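Local coordinates for protein nitrite oxidoreductase subunit A (Kuenenia stuttgartiensis, PDB 7B04) that forms the large molybdopterin-binding subunit of an oxidoreductase, related to NarG, and holds a molybdenum atom, two molybdopterin guanine dinucleotide groups and an iron-sulfur cluster, at residues P278-D290 with F821-D833. Numbering follows the deposited sequence.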
loop_
_atom_site.group_PDB
_atom_site.type_symbol
_atom_site.label_atom_id
_atom_site.label_comp_id
_atom_site.label_asym_id
_atom_site.label_seq_id
_atom_site.Cartn_x
_atom_site.Cartn_y
_atom_site.Cartn_z
ATOM N N PRO B 278 -23.462 11.370 -2.471
ATOM C CA PRO B 278 -24.890 11.507 -2.806
ATOM C C PRO B 278 -25.402 12.936 -2.822
ATOM O O PRO B 278 -26.404 13.210 -3.493
ATOM C CB PRO B 278 -25.581 10.690 -1.705
ATOM C CG PRO B 278 -24.483 9.772 -1.197
ATOM C CD PRO B 278 -23.278 10.620 -1.215
ATOM N N GLY B 279 -24.747 13.851 -2.110
ATOM C CA GLY B 279 -25.212 15.230 -2.083
ATOM C C GLY B 279 -24.941 15.985 -3.364
ATOM O O GLY B 279 -25.579 17.010 -3.609
ATOM N N HIS B 280 -24.010 15.500 -4.187
ATOM C CA HIS B 280 -23.638 16.225 -5.399
ATOM C C HIS B 280 -24.777 16.368 -6.406
ATOM O O HIS B 280 -24.944 17.477 -6.946
ATOM C CB HIS B 280 -22.418 15.553 -6.037
ATOM C CG HIS B 280 -21.136 15.832 -5.320
ATOM N ND1 HIS B 280 -19.922 15.330 -5.737
ATOM C CD2 HIS B 280 -20.880 16.563 -4.209
ATOM C CE1 HIS B 280 -18.973 15.744 -4.917
ATOM N NE2 HIS B 280 -19.527 16.491 -3.981
ATOM N N PRO B 281 -25.580 15.340 -6.712
ATOM C CA PRO B 281 -26.752 15.578 -7.571
ATOM C C PRO B 281 -27.737 16.577 -6.989
ATOM O O PRO B 281 -28.486 17.202 -7.749
ATOM C CB PRO B 281 -27.381 14.184 -7.710
ATOM C CG PRO B 281 -26.255 13.247 -7.486
ATOM C CD PRO B 281 -25.395 13.901 -6.445
ATOM N N PHE B 282 -27.759 16.746 -5.666
ATOM C CA PHE B 282 -28.656 17.717 -5.049
ATOM C C PHE B 282 -28.066 19.123 -5.077
ATOM O O PHE B 282 -28.792 20.098 -5.299
ATOM C CB PHE B 282 -28.964 17.307 -3.608
ATOM C CG PHE B 282 -29.719 16.014 -3.491
ATOM C CD1 PHE B 282 -31.092 15.978 -3.666
ATOM C CD2 PHE B 282 -29.056 14.834 -3.201
ATOM C CE1 PHE B 282 -31.787 14.789 -3.556
ATOM C CE2 PHE B 282 -29.745 13.642 -3.091
ATOM C CZ PHE B 282 -31.113 13.620 -3.267
ATOM N N SER B 283 -26.755 19.246 -4.853
ATOM C CA SER B 283 -26.146 20.564 -4.707
ATOM C C SER B 283 -25.837 21.202 -6.057
ATOM O O SER B 283 -26.101 22.394 -6.255
ATOM C CB SER B 283 -24.875 20.462 -3.864
ATOM O OG SER B 283 -25.172 20.032 -2.546
ATOM N N HIS B 284 -25.281 20.434 -6.996
ATOM C CA HIS B 284 -24.955 20.962 -8.314
ATOM C C HIS B 284 -25.454 20.106 -9.470
ATOM O O HIS B 284 -25.359 20.548 -10.619
ATOM C CB HIS B 284 -23.441 21.162 -8.459
ATOM C CG HIS B 284 -22.637 19.936 -8.160
ATOM N ND1 HIS B 284 -22.402 18.954 -9.097
ATOM C CD2 HIS B 284 -22.007 19.538 -7.030
ATOM C CE1 HIS B 284 -21.663 18.002 -8.556
ATOM N NE2 HIS B 284 -21.408 18.333 -7.303
ATOM N N GLY B 285 -25.975 18.908 -9.213
ATOM C CA GLY B 285 -26.585 18.116 -10.264
ATOM C C GLY B 285 -25.630 17.392 -11.182
ATOM O O GLY B 285 -26.022 17.020 -12.293
ATOM N N LEU B 286 -24.393 17.170 -10.755
ATOM C CA LEU B 286 -23.411 16.426 -11.527
ATOM C C LEU B 286 -23.007 15.183 -10.750
ATOM O O LEU B 286 -23.076 15.156 -9.517
ATOM C CB LEU B 286 -22.178 17.283 -11.837
ATOM C CG LEU B 286 -21.332 16.944 -13.064
ATOM C CD1 LEU B 286 -20.700 18.213 -13.572
ATOM C CD2 LEU B 286 -20.256 15.917 -12.745
ATOM N N GLN B 287 -22.604 14.146 -11.489
ATOM C CA GLN B 287 -22.254 12.868 -10.874
ATOM C C GLN B 287 -21.246 13.047 -9.743
ATOM O O GLN B 287 -21.462 12.574 -8.622
ATOM C CB GLN B 287 -21.706 11.917 -11.939
ATOM C CG GLN B 287 -21.527 10.485 -11.468
ATOM C CD GLN B 287 -20.829 9.616 -12.497
ATOM O OE1 GLN B 287 -20.277 10.115 -13.477
ATOM N NE2 GLN B 287 -20.853 8.306 -12.278
ATOM N N THR B 288 -20.138 13.734 -10.017
ATOM C CA THR B 288 -19.083 13.893 -9.024
ATOM C C THR B 288 -18.280 15.144 -9.343
ATOM O O THR B 288 -17.905 15.364 -10.498
ATOM C CB THR B 288 -18.166 12.664 -8.980
ATOM O OG1 THR B 288 -18.803 11.617 -8.238
ATOM C CG2 THR B 288 -16.842 13.006 -8.309
ATOM N N SER B 289 -18.024 15.959 -8.322
ATOM C CA SER B 289 -17.114 17.092 -8.439
ATOM C C SER B 289 -15.731 16.658 -7.963
ATOM O O SER B 289 -15.509 16.476 -6.762
ATOM C CB SER B 289 -17.629 18.277 -7.626
ATOM O OG SER B 289 -16.705 19.352 -7.639
ATOM N N ASP B 290 -14.810 16.461 -8.908
ATOM C CA ASP B 290 -13.424 16.121 -8.609
ATOM C C ASP B 290 -12.519 16.919 -9.543
ATOM O O ASP B 290 -12.993 17.632 -10.432
ATOM C CB ASP B 290 -13.184 14.612 -8.725
ATOM C CG ASP B 290 -13.611 14.054 -10.066
ATOM O OD1 ASP B 290 -14.133 14.822 -10.903
ATOM O OD2 ASP B 290 -13.428 12.838 -10.279
ATOM N N PHE B 821 -25.639 25.741 -13.637
ATOM C CA PHE B 821 -25.323 24.422 -13.112
ATOM C C PHE B 821 -26.398 23.426 -13.542
ATOM O O PHE B 821 -27.340 23.761 -14.264
ATOM C CB PHE B 821 -25.199 24.469 -11.589
ATOM C CG PHE B 821 -24.063 25.322 -11.095
ATOM C CD1 PHE B 821 -22.775 24.817 -11.030
ATOM C CD2 PHE B 821 -24.285 26.629 -10.691
ATOM C CE1 PHE B 821 -21.730 25.600 -10.573
ATOM C CE2 PHE B 821 -23.245 27.416 -10.234
ATOM C CZ PHE B 821 -21.966 26.902 -10.175
ATOM N N TYR B 822 -26.263 22.178 -13.096
ATOM C CA TYR B 822 -27.168 21.103 -13.504
ATOM C C TYR B 822 -28.203 20.792 -12.429
ATOM O O TYR B 822 -28.559 19.633 -12.202
ATOM C CB TYR B 822 -26.370 19.853 -13.864
ATOM C CG TYR B 822 -25.308 20.090 -14.917
ATOM C CD1 TYR B 822 -25.640 20.153 -16.265
ATOM C CD2 TYR B 822 -23.976 20.258 -14.562
ATOM C CE1 TYR B 822 -24.675 20.372 -17.230
ATOM C CE2 TYR B 822 -23.002 20.479 -15.521
ATOM C CZ TYR B 822 -23.358 20.535 -16.851
ATOM O OH TYR B 822 -22.394 20.754 -17.810
ATOM N N THR B 823 -28.699 21.821 -11.762
ATOM C CA THR B 823 -29.758 21.748 -10.768
ATOM C C THR B 823 -31.083 22.185 -11.368
ATOM O O THR B 823 -31.139 22.674 -12.500
ATOM C CB THR B 823 -29.408 22.630 -9.567
ATOM O OG1 THR B 823 -29.108 23.957 -10.019
ATOM C CG2 THR B 823 -28.215 22.068 -8.840
ATOM N N PRO B 824 -32.193 21.992 -10.650
ATOM C CA PRO B 824 -33.446 22.627 -11.087
ATOM C C PRO B 824 -33.350 24.140 -11.204
ATOM O O PRO B 824 -33.998 24.725 -12.081
ATOM C CB PRO B 824 -34.444 22.206 -10.001
ATOM C CG PRO B 824 -33.928 20.897 -9.528
ATOM C CD PRO B 824 -32.427 21.005 -9.578
ATOM N N THR B 825 -32.554 24.795 -10.359
ATOM C CA THR B 825 -32.397 26.244 -10.420
ATOM C C THR B 825 -31.219 26.699 -11.270
ATOM O O THR B 825 -31.085 27.901 -11.515
ATOM C CB THR B 825 -32.234 26.829 -9.010
ATOM O OG1 THR B 825 -31.019 26.347 -8.423
ATOM C CG2 THR B 825 -33.416 26.452 -8.126
ATOM N N GLY B 826 -30.370 25.785 -11.731
ATOM C CA GLY B 826 -29.158 26.212 -12.400
ATOM C C GLY B 826 -28.154 26.849 -11.473
ATOM O O GLY B 826 -27.254 27.558 -11.935
ATOM N N ARG B 827 -28.296 26.619 -10.168
ATOM C CA ARG B 827 -27.479 27.255 -9.149
ATOM C C ARG B 827 -27.084 26.222 -8.110
ATOM O O ARG B 827 -27.683 25.148 -8.008
ATOM C CB ARG B 827 -28.225 28.404 -8.471
ATOM C CG ARG B 827 -28.435 29.614 -9.346
ATOM C CD ARG B 827 -29.526 30.491 -8.767
ATOM N NE ARG B 827 -29.608 31.769 -9.459
ATOM C CZ ARG B 827 -29.054 32.889 -9.011
ATOM N NH1 ARG B 827 -29.176 34.007 -9.704
ATOM N NH2 ARG B 827 -28.376 32.890 -7.873
ATOM N N LEU B 828 -26.041 26.550 -7.364
ATOM C CA LEU B 828 -25.620 25.648 -6.282
ATOM C C LEU B 828 -26.776 25.655 -5.295
ATOM O O LEU B 828 -27.143 26.733 -4.899
ATOM C CB LEU B 828 -24.367 26.249 -5.647
ATOM C CG LEU B 828 -23.157 26.373 -6.563
ATOM C CD1 LEU B 828 -22.034 27.099 -5.867
ATOM C CD2 LEU B 828 -22.686 25.011 -7.023
ATOM N N GLN B 829 -27.239 24.496 -4.837
ATOM C CA GLN B 829 -28.427 24.494 -3.959
ATOM C C GLN B 829 -28.111 24.082 -2.523
ATOM O O GLN B 829 -27.484 23.072 -2.317
ATOM C CB GLN B 829 -29.505 23.599 -4.563
ATOM C CG GLN B 829 -29.667 23.772 -6.057
ATOM C CD GLN B 829 -31.083 23.569 -6.528
ATOM O OE1 GLN B 829 -31.496 24.075 -7.558
ATOM N NE2 GLN B 829 -31.850 22.825 -5.769
ATOM N N ALA B 830 -28.552 24.900 -1.576
ATOM C CA ALA B 830 -28.462 24.610 -0.131
ATOM C C ALA B 830 -29.815 24.109 0.362
ATOM O O ALA B 830 -29.930 23.882 1.550
ATOM C CB ALA B 830 -28.001 25.832 0.598
ATOM N N TYR B 831 -30.803 24.044 -0.528
ATOM C CA TYR B 831 -32.200 23.672 -0.207
ATOM C C TYR B 831 -32.752 22.767 -1.306
ATOM O O TYR B 831 -32.383 22.969 -2.446
ATOM C CB TYR B 831 -33.058 24.935 -0.153
ATOM C CG TYR B 831 -34.364 24.739 0.563
ATOM C CD1 TYR B 831 -34.393 24.540 1.926
ATOM C CD2 TYR B 831 -35.560 24.715 -0.120
ATOM C CE1 TYR B 831 -35.577 24.330 2.600
ATOM C CE2 TYR B 831 -36.751 24.497 0.541
ATOM C CZ TYR B 831 -36.758 24.311 1.904
ATOM O OH TYR B 831 -37.911 24.075 2.571
ATOM N N ASN B 832 -33.595 21.795 -0.954
ATOM C CA ASN B 832 -34.218 20.893 -1.960
ATOM C C ASN B 832 -35.730 20.849 -1.689
ATOM O O ASN B 832 -36.099 20.411 -0.616
ATOM C CB ASN B 832 -33.498 19.543 -2.018
ATOM C CG ASN B 832 -32.161 19.581 -2.730
ATOM O OD1 ASN B 832 -31.127 19.795 -2.126
ATOM N ND2 ASN B 832 -32.161 19.351 -4.022
ATOM N N ASP B 833 -36.566 21.236 -2.659
ATOM C CA ASP B 833 -38.000 21.330 -2.410
ATOM C C ASP B 833 -38.780 20.136 -2.949
ATOM O O ASP B 833 -40.014 20.160 -2.917
ATOM C CB ASP B 833 -38.566 22.632 -2.989
ATOM C CG ASP B 833 -38.398 22.733 -4.495
ATOM O OD1 ASP B 833 -37.741 21.853 -5.091
ATOM O OD2 ASP B 833 -38.927 23.700 -5.082
#
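Ser283 O, at the last residue of the short helix 280-283, accepts a backbone hydrogen bond from Gln829 N (2.8 Å); Leu828 CA adds a C-H...O contact to the same oxygen. At the next residue, just past the helix, His284 O accepts a weak, bent bond from Tyr822 N (3.1 Å, 133° at the hydrogen). Gly285 has positive phi and points a CA hydrogen at Tyr822 O (3.2 Å), where a side chain would collide with that oxygen. The helix falls within the molybdopterin oxidoreductase family region; the loop 821-833, more than 500 residues further along the sequence, runs between helices 812-816 and 835-840, and Arg540 of helix 535-541 touches both Ser283 and Asn832 in this buried interior. The methyl CG2 of Thr823 lies against the backbone of Ser283 and His284, while OG1, in the cramped site between N and C (chi1 53°), turns back to donate to Arg827 O. As the apolar pair, Leu286 lies beside Tyr822, pointing the same way, with CD1 3.8 Å from CE2; Ser409 of the neighbouring subunit B packs on both residues. At the far end, Asn832 ND2 comes to the edge of the Phe282 ring, 3.6 Å from CD1, its amide almost perpendicular to the ring (89°).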